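NEQ263 (Nanoarchaeum equitans Kin4-M, PDB 5BN3) forms, with NeqA, the catalytic core complex of an unusual archaeal ATP synthase, in which it probably contributes to nucleotide binding. Local coordinates at residues G137-R142 with D308-N313; N184-I189 with L207-Y212. One frame throughout, in Å; residues are numbered along the deposited sequence.

Interaction 1: residues G137-R142 with D308-N313. With SO4 (sulfate ion), chain X.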
ATOM      1  N   GLY B 137      11.659   5.153 -22.558  1.00 39.82           N
ATOM      2  CA  GLY B 137      11.971   6.210 -23.506  1.00 42.55           C
ATOM      3  C   GLY B 137      13.436   6.536 -23.735  1.00 53.60           C
ATOM      4  O   GLY B 137      13.780   7.171 -24.734  1.00 48.47           O
ATOM      5  N   LEU B 138      14.302   6.110 -22.820  1.00 38.45           N
ATOM      6  CA  LEU B 138      15.725   6.439 -22.910  1.00 33.73           C
ATOM      7  C   LEU B 138      16.470   5.495 -23.863  1.00 44.58           C
ATOM      8  O   LEU B 138      16.061   4.346 -24.044  1.00 38.66           O
ATOM      9  CB  LEU B 138      16.362   6.462 -21.512  1.00 35.79           C
ATOM     10  CG  LEU B 138      16.408   7.856 -20.873  1.00 46.40           C
ATOM     11  CD1 LEU B 138      15.011   8.431 -20.674  1.00 40.96           C
ATOM     12  CD2 LEU B 138      17.164   7.847 -19.556  1.00 36.46           C
ATOM     13  N   PRO B 139      17.562   5.982 -24.487  1.00 44.39           N
ATOM     14  CA  PRO B 139      18.252   5.226 -25.542  1.00 41.95           C
ATOM     15  C   PRO B 139      19.067   4.030 -25.049  1.00 46.78           C
ATOM     16  O   PRO B 139      20.275   3.964 -25.302  1.00 35.48           O
ATOM     17  CB  PRO B 139      19.191   6.270 -26.156  1.00 37.98           C
ATOM     18  CG  PRO B 139      19.473   7.208 -25.036  1.00 41.15           C
ATOM     19  CD  PRO B 139      18.185   7.302 -24.268  1.00 45.98           C
ATOM     20  N   MET B 140      18.412   3.092 -24.375  1.00 35.62           N
ATOM     21  CA  MET B 140      19.062   1.877 -23.898  1.00 35.76           C
ATOM     22  C   MET B 140      19.528   0.998 -25.059  1.00 28.10           C
ATOM     23  O   MET B 140      20.563   0.330 -24.971  1.00 30.70           O
ATOM     24  CB  MET B 140      18.097   1.109 -22.991  1.00 37.77           C
ATOM     25  CG  MET B 140      18.560  -0.274 -22.573  1.00 53.39           C
ATOM     26  SD  MET B 140      17.418  -1.037 -21.398  1.00 56.04           S
ATOM     27  CE  MET B 140      15.871  -0.895 -22.291  1.00 44.88           C
ATOM     28  N   GLU B 141      18.764   1.008 -26.149  1.00 36.79           N
ATOM     29  CA  GLU B 141      19.089   0.194 -27.315  1.00 45.75           C
ATOM     30  C   GLU B 141      20.359   0.678 -28.004  1.00 38.08           C
ATOM     31  O   GLU B 141      21.214  -0.128 -28.373  1.00 37.22           O
ATOM     32  CB  GLU B 141      17.921   0.175 -28.306  1.00 40.16           C
ATOM     33  CG  GLU B 141      16.609  -0.346 -27.733  1.00 48.16           C
ATOM     34  CD  GLU B 141      15.796   0.734 -27.044  1.00 69.97           C
ATOM     35  OE1 GLU B 141      16.238   1.905 -27.030  1.00 50.21           O
ATOM     36  OE2 GLU B 141      14.711   0.415 -26.514  1.00 57.72           O
ATOM     37  N   ARG B 142      20.482   1.991 -28.180  1.00 35.31           N
ATOM     38  CA  ARG B 142      21.692   2.571 -28.758  1.00 37.23           C
ATOM     39  C   ARG B 142      22.924   2.231 -27.929  1.00 36.07           C
ATOM     40  O   ARG B 142      23.981   1.931 -28.478  1.00 37.56           O
ATOM     41  CB  ARG B 142      21.558   4.092 -28.903  1.00 43.35           C
ATOM     42  CG  ARG B 142      20.557   4.523 -29.962  1.00 62.16           C
ATOM     43  CD  ARG B 142      21.027   5.757 -30.724  1.00 70.13           C
ATOM     44  NE  ARG B 142      21.057   6.958 -29.895  1.00 80.90           N
ATOM     45  CZ  ARG B 142      20.025   7.781 -29.731  1.00 84.61           C
ATOM     46  NH1 ARG B 142      18.871   7.534 -30.334  1.00 74.23           N
ATOM     47  NH2 ARG B 142      20.149   8.853 -28.961  1.00 72.69           N
ATOM     48  N   ASP B 308      17.487  12.728 -15.954  1.00 34.83           N
ATOM     49  CA  ASP B 308      18.070  14.055 -15.799  1.00 42.41           C
ATOM     50  C   ASP B 308      19.139  14.336 -16.854  1.00 39.54           C
ATOM     51  O   ASP B 308      19.129  15.392 -17.489  1.00 39.64           O
ATOM     52  CB  ASP B 308      18.654  14.211 -14.393  1.00 39.67           C
ATOM     53  CG  ASP B 308      19.281  15.572 -14.169  1.00 53.14           C
ATOM     54  OD1 ASP B 308      18.541  16.579 -14.187  1.00 56.98           O
ATOM     55  OD2 ASP B 308      20.511  15.638 -13.964  1.00 62.88           O
ATOM     56  N   LEU B 309      20.053  13.389 -17.042  1.00 34.22           N
ATOM     57  CA  LEU B 309      21.102  13.530 -18.051  1.00 36.25           C
ATOM     58  C   LEU B 309      20.515  13.564 -19.457  1.00 40.73           C
ATOM     59  O   LEU B 309      20.973  14.321 -20.309  1.00 40.42           O
ATOM     60  CB  LEU B 309      22.130  12.400 -17.938  1.00 34.65           C
ATOM     61  CG  LEU B 309      23.068  12.439 -16.731  1.00 48.77           C
ATOM     62  CD1 LEU B 309      24.128  11.360 -16.838  1.00 43.24           C
ATOM     63  CD2 LEU B 309      23.719  13.801 -16.612  1.00 44.84           C
ATOM     64  N   HIS B 310      19.495  12.745 -19.692  1.00 34.72           N
ATOM     65  CA  HIS B 310      18.821  12.719 -20.983  1.00 33.01           C
ATOM     66  C   HIS B 310      18.203  14.081 -21.297  1.00 38.67           C
ATOM     67  O   HIS B 310      18.303  14.575 -22.419  1.00 36.50           O
ATOM     68  CB  HIS B 310      17.740  11.638 -20.985  1.00 39.52           C
ATOM     69  CG  HIS B 310      17.101  11.421 -22.320  1.00 47.90           C
ATOM     70  ND1 HIS B 310      17.796  10.940 -23.411  1.00 46.03           N
ATOM     71  CD2 HIS B 310      15.826  11.603 -22.736  1.00 43.03           C
ATOM     72  CE1 HIS B 310      16.978  10.843 -24.441  1.00 43.15           C
ATOM     73  NE2 HIS B 310      15.776  11.240 -24.061  1.00 41.29           N
ATOM     74  N   SER B 311      17.573  14.688 -20.296  1.00 37.47           N
ATOM     75  CA  SER B 311      16.952  16.001 -20.461  1.00 42.21           C
ATOM     76  C   SER B 311      17.979  17.103 -20.711  1.00 36.41           C
ATOM     77  O   SER B 311      17.639  18.169 -21.227  1.00 41.33           O
ATOM     78  CB  SER B 311      16.104  16.353 -19.237  1.00 43.61           C
ATOM     79  OG  SER B 311      14.939  15.552 -19.173  1.00 62.02           O
ATOM     80  N   LYS B 312      19.231  16.846 -20.338  1.00 38.83           N
ATOM     81  CA  LYS B 312      20.318  17.790 -20.579  1.00 43.22           C
ATOM     82  C   LYS B 312      20.994  17.518 -21.916  1.00 47.02           C
ATOM     83  O   LYS B 312      22.063  18.061 -22.195  1.00 42.01           O
ATOM     84  CB  LYS B 312      21.356  17.706 -19.458  1.00 40.52           C
ATOM     85  CG  LYS B 312      20.846  18.117 -18.087  1.00 43.61           C
ATOM     86  CD  LYS B 312      21.884  17.812 -17.015  1.00 52.77           C
ATOM     87  CE  LYS B 312      21.448  18.317 -15.650  1.00 49.09           C
ATOM     88  NZ  LYS B 312      22.446  17.977 -14.597  1.00 60.22           N
ATOM     89  N   ASN B 313      20.363  16.673 -22.728  1.00 36.72           N
ATOM     90  CA  ASN B 313      20.908  16.258 -24.022  1.00 44.12           C
ATOM     91  C   ASN B 313      22.269  15.572 -23.885  1.00 45.68           C
ATOM     92  O   ASN B 313      23.170  15.788 -24.697  1.00 44.53           O
ATOM     93  CB  ASN B 313      20.990  17.444 -24.993  1.00 50.90           C
ATOM     94  CG  ASN B 313      21.053  17.013 -26.446  1.00 56.84           C
ATOM     95  OD1 ASN B 313      20.487  15.988 -26.831  1.00 47.84           O
ATOM     96  ND2 ASN B 313      21.746  17.798 -27.262  1.00 48.07           N
TER
HETATM   97  S   SO4 X 512      17.555  11.101 -12.219  1.00 65.50           S
HETATM   98  O1  SO4 X 512      18.931  10.725 -12.512  1.00 68.09           O
HETATM   99  O2  SO4 X 512      17.549  12.133 -11.188  1.00 67.54           O
HETATM  100  O3  SO4 X 512      16.817   9.927 -11.771  1.00 68.30           O
HETATM  101  O4  SO4 X 512      16.928  11.611 -13.431  1.00 48.58           O
HETATM  102  O   HOH W   1      14.343   9.496 -26.289  1.00 63.74           O
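L138 O accepts a short hydrogen bond of 2.7 Å from M140 N, closing an inverse gamma turn centred on P139, and the two residues that frame this carbonyl, L138 and P139, both pack against H310. The leucine reaches over one face of the imidazole: its CG lies 4.2 Å from the ring centroid and 23° off the normal, a CH-pi contact displaced toward the rim. P139 approaches obliquely, bringing CD to 3.7 Å from H310 CE1. With CG anti to the backbone N (chi1 -173°), H310 extends its ring from helix 307-311 toward the turn. A water links the same parts, giving a hydrogen bond to G137 O and accepting a weak one from H310 NE2. Lying between strand 131-134 and helix 140-151, the turn occupies the place of the P-loop in this nucleotide-binding fold. P139 is the N-cap of helix 140-151, and its CB sits over the R142 guanidinium, which also makes a cation-pi contact with Y315. Helix 307-311 ends in a Schellman motif, with N313 at the C-prime position. Earlier in that helix, D308 bridges to K312 and, through OD1, to K453 of the V-type ATP synthase alpha chain, while its N binds a sulfate oxygen.

Interaction 2: residues N184-I189 with L207-Y212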
ATOM      1  N   ASN B 184      27.925 -13.103 -38.238  1.00 48.96           N
ATOM      2  CA  ASN B 184      28.406 -13.769 -37.032  1.00 48.81           C
ATOM      3  C   ASN B 184      27.475 -13.500 -35.854  1.00 55.87           C
ATOM      4  O   ASN B 184      27.919 -13.223 -34.737  1.00 45.91           O
ATOM      5  CB  ASN B 184      29.841 -13.347 -36.704  1.00 48.51           C
ATOM      6  CG  ASN B 184      30.543 -14.329 -35.784  1.00 72.23           C
ATOM      7  OD1 ASN B 184      30.050 -15.433 -35.539  1.00 57.95           O
ATOM      8  ND2 ASN B 184      31.705 -13.935 -35.276  1.00 63.76           N
ATOM      9  N   SER B 185      26.176 -13.590 -36.119  1.00 42.69           N
ATOM     10  CA  SER B 185      25.166 -13.395 -35.090  1.00 45.35           C
ATOM     11  C   SER B 185      24.041 -14.413 -35.220  1.00 49.35           C
ATOM     12  O   SER B 185      23.731 -14.872 -36.320  1.00 46.41           O
ATOM     13  CB  SER B 185      24.595 -11.979 -35.164  1.00 52.60           C
ATOM     14  OG  SER B 185      25.613 -11.014 -34.972  1.00 62.76           O
ATOM     15  N   ALA B 186      23.447 -14.771 -34.088  1.00 41.49           N
ATOM     16  CA  ALA B 186      22.242 -15.589 -34.071  1.00 36.99           C
ATOM     17  C   ALA B 186      21.167 -14.800 -33.342  1.00 43.73           C
ATOM     18  O   ALA B 186      21.383 -14.348 -32.216  1.00 39.44           O
ATOM     19  CB  ALA B 186      22.496 -16.913 -33.381  1.00 35.08           C
ATOM     20  N   ILE B 187      20.016 -14.625 -33.981  1.00 39.21           N
ATOM     21  CA  ILE B 187      18.962 -13.783 -33.427  1.00 34.72           C
ATOM     22  C   ILE B 187      17.691 -14.576 -33.125  1.00 38.47           C
ATOM     23  O   ILE B 187      17.172 -15.293 -33.984  1.00 41.46           O
ATOM     24  CB  ILE B 187      18.652 -12.601 -34.372  1.00 43.68           C
ATOM     25  CG1 ILE B 187      19.907 -11.738 -34.551  1.00 39.88           C
ATOM     26  CG2 ILE B 187      17.514 -11.758 -33.832  1.00 35.01           C
ATOM     27  CD1 ILE B 187      19.756 -10.623 -35.563  1.00 53.92           C
ATOM     28  N   PHE B 188      17.200 -14.448 -31.895  1.00 31.86           N
ATOM     29  CA  PHE B 188      15.995 -15.152 -31.470  1.00 33.18           C
ATOM     30  C   PHE B 188      14.925 -14.147 -31.062  1.00 39.47           C
ATOM     31  O   PHE B 188      15.149 -13.307 -30.188  1.00 37.26           O
ATOM     32  CB  PHE B 188      16.316 -16.112 -30.322  1.00 36.87           C
ATOM     33  CG  PHE B 188      17.306 -17.182 -30.692  1.00 37.54           C
ATOM     34  CD1 PHE B 188      18.669 -16.966 -30.555  1.00 38.38           C
ATOM     35  CD2 PHE B 188      16.872 -18.402 -31.190  1.00 44.29           C
ATOM     36  CE1 PHE B 188      19.583 -17.950 -30.903  1.00 43.72           C
ATOM     37  CE2 PHE B 188      17.777 -19.390 -31.538  1.00 39.58           C
ATOM     38  CZ  PHE B 188      19.136 -19.165 -31.395  1.00 41.60           C
ATOM     39  N   ILE B 189      13.765 -14.234 -31.705  1.00 35.07           N
ATOM     40  CA  ILE B 189      12.720 -13.229 -31.540  1.00 34.09           C
ATOM     41  C   ILE B 189      11.373 -13.837 -31.163  1.00 40.11           C
ATOM     42  O   ILE B 189      10.850 -14.690 -31.877  1.00 38.80           O
ATOM     43  CB  ILE B 189      12.535 -12.415 -32.842  1.00 39.34           C
ATOM     44  CG1 ILE B 189      13.837 -11.700 -33.215  1.00 41.35           C
ATOM     45  CG2 ILE B 189      11.400 -11.411 -32.696  1.00 34.63           C
ATOM     46  CD1 ILE B 189      13.838 -11.112 -34.610  1.00 42.51           C
ATOM     47  N   LEU B 207      20.574 -19.029 -24.758  1.00 31.47           N
ATOM     48  CA  LEU B 207      21.645 -19.392 -23.833  1.00 35.66           C
ATOM     49  C   LEU B 207      22.098 -20.844 -23.987  1.00 36.72           C
ATOM     50  O   LEU B 207      23.251 -21.171 -23.704  1.00 35.08           O
ATOM     51  CB  LEU B 207      21.226 -19.105 -22.389  1.00 36.70           C
ATOM     52  CG  LEU B 207      21.219 -17.621 -22.020  1.00 39.16           C
ATOM     53  CD1 LEU B 207      20.548 -17.402 -20.681  1.00 37.55           C
ATOM     54  CD2 LEU B 207      22.637 -17.098 -21.984  1.00 34.31           C
ATOM     55  N   THR B 208      21.193 -21.717 -24.425  1.00 36.51           N
ATOM     56  CA  THR B 208      21.571 -23.092 -24.739  1.00 36.59           C
ATOM     57  C   THR B 208      22.569 -23.091 -25.895  1.00 35.50           C
ATOM     58  O   THR B 208      23.566 -23.814 -25.866  1.00 37.60           O
ATOM     59  CB  THR B 208      20.346 -23.952 -25.103  1.00 40.40           C
ATOM     60  OG1 THR B 208      19.485 -24.059 -23.962  1.00 39.00           O
ATOM     61  CG2 THR B 208      20.777 -25.344 -25.532  1.00 43.42           C
ATOM     62  N   LEU B 209      22.306 -22.265 -26.903  1.00 37.08           N
ATOM     63  CA  LEU B 209      23.242 -22.103 -28.012  1.00 40.17           C
ATOM     64  C   LEU B 209      24.541 -21.470 -27.527  1.00 42.56           C
ATOM     65  O   LEU B 209      25.627 -21.875 -27.935  1.00 39.19           O
ATOM     66  CB  LEU B 209      22.630 -21.241 -29.120  1.00 42.86           C
ATOM     67  CG  LEU B 209      23.591 -20.905 -30.266  1.00 45.47           C
ATOM     68  CD1 LEU B 209      23.992 -22.169 -31.008  1.00 41.64           C
ATOM     69  CD2 LEU B 209      22.999 -19.887 -31.228  1.00 41.62           C
ATOM     70  N   ALA B 210      24.422 -20.480 -26.648  1.00 35.45           N
ATOM     71  CA  ALA B 210      25.590 -19.773 -26.132  1.00 36.88           C
ATOM     72  C   ALA B 210      26.527 -20.699 -25.363  1.00 36.04           C
ATOM     73  O   ALA B 210      27.747 -20.619 -25.511  1.00 33.82           O
ATOM     74  CB  ALA B 210      25.156 -18.616 -25.257  1.00 32.97           C
ATOM     75  N   GLU B 211      25.953 -21.567 -24.535  1.00 34.21           N
ATOM     76  CA  GLU B 211      26.738 -22.521 -23.755  1.00 38.11           C
ATOM     77  C   GLU B 211      27.421 -23.544 -24.655  1.00 44.54           C
ATOM     78  O   GLU B 211      28.532 -23.989 -24.366  1.00 39.90           O
ATOM     79  CB  GLU B 211      25.854 -23.241 -22.735  1.00 40.93           C
ATOM     80  CG  GLU B 211      25.427 -22.386 -21.553  1.00 41.70           C
ATOM     81  CD  GLU B 211      24.430 -23.098 -20.663  1.00 58.34           C
ATOM     82  OE1 GLU B 211      23.776 -24.052 -21.141  1.00 52.97           O
ATOM     83  OE2 GLU B 211      24.299 -22.708 -19.483  1.00 45.84           O
ATOM     84  N   TYR B 212      26.748 -23.925 -25.736  1.00 42.89           N
ATOM     85  CA  TYR B 212      27.325 -24.844 -26.708  1.00 43.60           C
ATOM     86  C   TYR B 212      28.518 -24.197 -27.401  1.00 41.20           C
ATOM     87  O   TYR B 212      29.594 -24.783 -27.480  1.00 41.81           O
ATOM     88  CB  TYR B 212      26.275 -25.263 -27.744  1.00 46.72           C
ATOM     89  CG  TYR B 212      26.843 -26.064 -28.894  1.00 51.82           C
ATOM     90  CD1 TYR B 212      27.138 -27.412 -28.747  1.00 51.96           C
ATOM     91  CD2 TYR B 212      27.083 -25.471 -30.126  1.00 47.24           C
ATOM     92  CE1 TYR B 212      27.659 -28.147 -29.793  1.00 58.04           C
ATOM     93  CE2 TYR B 212      27.605 -26.199 -31.179  1.00 52.98           C
ATOM     94  CZ  TYR B 212      27.889 -27.535 -31.006  1.00 60.30           C
ATOM     95  OH  TYR B 212      28.407 -28.263 -32.051  1.00 71.50           O
TER
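L209 carries the contact through a single methyl, CD2, which meets both A186 and F188 on the strand. The closest approach is to the alanine, whose CB lies 3.7 Å from L209 CD2. The same methyl comes 3.9 Å from F188 CZ, arriving at the edge of the phenyl ring and in its plane instead of over a face, and the two side chains cross at about a right angle. Because L209 holds its CG anti to the backbone N (chi1 174°), the branch projects from the helix down onto the sheet, where it also touches I158 of the adjoining strand and Y69. This is the buried helix-on-sheet interface of a beta-alpha-beta crossover in the RecA-like nucleotide-binding domain: strand 185-190 leads into helix 196-215, and the chain returns as strand 220-226, parallel to the first, with strand 156-162 lying between them. A186 and F188 point to that helix, whereas I187 and I189 pack on helix 166-178 across the sheet. The F188 side chain also touches T202, V205 and A206 from an earlier part of helix 196-215, and its ring meets that of F74 with the planes about 25° apart.

In the fold
After the N-terminal beta domain the chain enters the nucleotide-binding domain and, past strand 131-134, supplies the first half of interaction 1 at 137-142. Strand 156-162 and helix 166-178 follow. Interaction 2 then closes a short loop of 17 intervening residues, joining strand 185-190 to helix 196-215. Much later, 308-313 returns to the turn at 137-142, closing a loop of 165 residues inside which interaction 2 is wholly nested. Their centres stand 29 Å apart, on opposite sides of the chain's centre, and they do not touch. The inner contact is local to one crossover; the outer one brings the end of helix 307-311 to the start of helix 140-151, before the chain continues into the C-terminal helices.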